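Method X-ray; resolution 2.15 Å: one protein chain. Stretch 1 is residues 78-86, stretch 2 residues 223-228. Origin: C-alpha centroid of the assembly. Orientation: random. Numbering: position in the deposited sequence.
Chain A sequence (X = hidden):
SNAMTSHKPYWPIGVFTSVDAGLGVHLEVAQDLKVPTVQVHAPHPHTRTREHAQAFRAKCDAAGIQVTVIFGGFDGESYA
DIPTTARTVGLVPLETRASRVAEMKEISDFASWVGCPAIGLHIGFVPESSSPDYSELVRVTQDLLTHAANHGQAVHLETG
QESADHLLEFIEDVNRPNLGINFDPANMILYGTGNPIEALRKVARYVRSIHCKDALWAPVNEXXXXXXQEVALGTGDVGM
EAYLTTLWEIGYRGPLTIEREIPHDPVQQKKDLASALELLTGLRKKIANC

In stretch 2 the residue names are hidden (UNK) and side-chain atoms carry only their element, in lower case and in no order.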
# COMPACT_ATOMS: atom_id res chain seq x y z
N SER A 78 11.14 11.37 -1.35
CA SER A 78 11.59 11.17 -2.72
C SER A 78 12.02 9.74 -3.01
O SER A 78 12.86 9.18 -2.31
CB SER A 78 12.72 12.13 -3.07
OG SER A 78 13.24 11.81 -4.33
N TYR A 79 11.44 9.18 -4.06
CA TYR A 79 11.74 7.85 -4.58
C TYR A 79 12.80 7.84 -5.71
O TYR A 79 12.91 6.85 -6.45
CB TYR A 79 10.47 7.07 -4.95
CG TYR A 79 9.61 6.70 -3.75
CD1 TYR A 79 9.78 5.48 -3.10
CD2 TYR A 79 8.64 7.56 -3.26
CE1 TYR A 79 9.00 5.13 -1.99
CE2 TYR A 79 7.85 7.23 -2.16
CZ TYR A 79 8.04 6.00 -1.54
OH TYR A 79 7.26 5.67 -0.44
N ALA A 80 13.46 8.98 -5.93
CA ALA A 80 14.35 9.17 -7.09
C ALA A 80 15.30 8.01 -7.32
O ALA A 80 15.52 7.59 -8.45
CB ALA A 80 15.15 10.47 -6.96
N ASP A 81 15.89 7.50 -6.24
CA ASP A 81 16.69 6.29 -6.35
C ASP A 81 16.62 5.56 -5.02
O ASP A 81 15.97 6.04 -4.07
CB ASP A 81 18.14 6.57 -6.82
CG ASP A 81 18.90 7.53 -5.91
OD1 ASP A 81 18.65 7.57 -4.69
OD2 ASP A 81 19.79 8.24 -6.43
N ILE A 82 17.26 4.40 -4.93
CA ILE A 82 17.16 3.58 -3.72
C ILE A 82 17.75 4.27 -2.46
O ILE A 82 17.07 4.35 -1.44
CB ILE A 82 17.59 2.11 -3.95
CG1 ILE A 82 16.61 1.47 -4.94
CG2 ILE A 82 17.62 1.31 -2.62
CD1 ILE A 82 16.93 0.04 -5.37
N PRO A 83 18.98 4.83 -2.56
CA PRO A 83 19.52 5.56 -1.39
C PRO A 83 18.69 6.77 -0.96
O PRO A 83 18.64 7.07 0.23
CB PRO A 83 20.90 6.04 -1.88
CG PRO A 83 21.28 5.05 -2.95
CD PRO A 83 19.99 4.68 -3.62
N THR A 84 18.07 7.47 -1.91
CA THR A 84 17.29 8.66 -1.58
C THR A 84 16.02 8.25 -0.86
O THR A 84 15.53 8.95 0.04
CB THR A 84 16.97 9.48 -2.86
OG1 THR A 84 18.21 9.96 -3.42
CG2 THR A 84 16.07 10.68 -2.57
N THR A 85 15.48 7.10 -1.27
CA THR A 85 14.30 6.56 -0.62
C THR A 85 14.61 6.29 0.85
O THR A 85 13.86 6.73 1.73
CB THR A 85 13.83 5.25 -1.30
OG1 THR A 85 13.58 5.51 -2.69
CG2 THR A 85 12.54 4.74 -0.65
N ALA A 86 15.71 5.59 1.11
CA ALA A 86 16.10 5.28 2.49
C ALA A 86 16.31 6.55 3.31
O ALA A 86 15.98 6.61 4.49
CB ALA A 86 17.35 4.42 2.51
N UNK A 223 20.82 -5.20 -8.68
CA UNK A 223 19.71 -5.36 -7.74
C UNK A 223 20.01 -4.72 -6.39
O UNK A 223 21.09 -4.90 -5.84
c UNK A 223 18.24 -8.76 -8.81
c UNK A 223 18.82 -7.38 -8.90
n UNK A 223 17.25 -11.33 -9.48
n UNK A 223 17.42 -10.83 -11.72
n UNK A 223 18.03 -9.27 -10.16
c UNK A 223 17.56 -10.48 -10.45
c UNK A 223 19.33 -6.83 -7.60
N UNK A 224 19.05 -3.96 -5.87
CA UNK A 224 19.26 -3.23 -4.63
C UNK A 224 20.09 -1.97 -4.84
O UNK A 224 20.38 -1.24 -3.89
N UNK A 225 20.48 -1.71 -6.08
CA UNK A 225 21.25 -0.52 -6.42
C UNK A 225 20.48 0.36 -7.40
O UNK A 225 20.21 1.53 -7.12
n UNK A 225 26.53 -2.90 -7.62
c UNK A 225 25.10 -2.59 -7.30
c UNK A 225 23.49 -1.50 -5.78
c UNK A 225 22.65 -0.87 -6.90
c UNK A 225 24.95 -1.63 -6.16
N UNK A 226 20.17 -0.19 -8.57
CA UNK A 226 19.24 0.45 -9.49
C UNK A 226 17.82 -0.09 -9.29
O UNK A 226 17.63 -1.28 -8.98
c UNK A 226 19.68 0.21 -10.93
o UNK A 226 21.03 0.59 -11.10
N UNK A 227 16.83 0.78 -9.45
CA UNK A 227 15.44 0.37 -9.41
C UNK A 227 15.20 -0.69 -10.48
O UNK A 227 15.81 -0.64 -11.55
c UNK A 227 13.19 3.74 -5.39
c UNK A 227 13.69 3.60 -6.68
c UNK A 227 12.72 2.61 -4.76
n UNK A 227 14.20 4.55 -7.54
c UNK A 227 14.57 3.93 -8.72
c UNK A 227 13.72 2.35 -7.35
c UNK A 227 14.30 2.58 -8.65
c UNK A 227 14.52 1.55 -9.74
c UNK A 227 12.75 1.35 -5.39
c UNK A 227 13.24 1.21 -6.68
N UNK A 228 14.31 -1.64 -10.21
CA UNK A 228 13.73 -2.43 -11.29
C UNK A 228 12.75 -1.53 -12.05
O UNK A 228 12.70 -0.33 -11.82
O HOH W 1 18.44 3.36 -7.29

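Position 223 carries seven side-chain atoms: three carbons in a row, a nitrogen, then a carbon bearing two more nitrogens. They touch nothing on stretch 1. That planar, branched end is a guanidinium, so the residue is arginine. Arg223 points its CA-to-CB bond away from stretch 1, and its nearest side-chain atom, Arg223 CB, is 7.6 Å from Ile82 CD1; its NE is hydrogen-bonded elsewhere in the structure. It lies outside the contact.

Position 224 has no side-chain atoms at all, and its phi of 78° is a value that by itself favours glycine. Its backbone makes a surface for stretch 1: the C atom of 224 is 3.8 Å from Ile82 CD1. Glycine it is. An ideal CB on Gly224 would point away from stretch 1, so the bare backbone is better read through its phi than through any need for room at the contact.

Position 225 shows four carbons in a row ending in a nitrogen, unbranched. They make no contact with stretch 1, but the backbone O of 225 lies 4.0 Å from Ile82 CD1. This is lysine. The side chain of Lys225 leaves the contact, with its CA-to-CB bond pointing away; the nearest side-chain atom, Lys225 CB, is 6.0 Å from Ile82 CD1. Its backbone does the work instead. Lys225 O accepts a hydrogen bond from water 1 at 2.6 Å, and the same water accepts one from Ile82 N at 2.8 Å. In the first turn of a helix, a backbone NH has no carbonyl of a preceding turn to meet; here the water serves Ile82 N and ties the start of the helix to the loop.

Position 226 has one carbon followed by one oxygen. Neither touches stretch 1, and the contribution is again backbone: the O of 226 lies 3.9 Å from Ile82 CD1. The short hydroxyl side chain is serine, and Ser226 also points away.

Position 227 carries ten side-chain atoms: one carbon, then fused five- and six-membered rings holding eight carbons and one nitrogen. The ring nitrogen lies 2.9 Å from Tyr79 O, and Ile82 CG1 sits over one face of the six-membered ring, 3.7 Å from its centroid and only 7° off the normal, a CH-pi contact. This indole is tryptophan. Though the CA-to-CB bond of Trp227 points sideways, the ring reaches across to stretch 1. Its NE1 donates a weak hydrogen bond to Tyr79 O, bent to 129° at the hydrogen. At the ring edge, Trp227 CZ2 comes within 3.3 Å of Thr85 OG1.

Position 228 has no side-chain atoms, makes no contact with stretch 1, and is glycine.

The rule to extract is one of two complementary anchors. The indole uses its edge for the loop carbonyl and its face for an aliphatic side chain, while Ile82 extends from that face to the backbone of 224 to 226. Stretch 1 is braced internally: Asp81 OD1 caps the helix by accepting from Thr84 N at 2.8 Å, and Thr85 OG1 donates to Asp81 O at 2.8 Å. The water supplies a further, polar link.

Stretch 2 223-228: RGKSWG
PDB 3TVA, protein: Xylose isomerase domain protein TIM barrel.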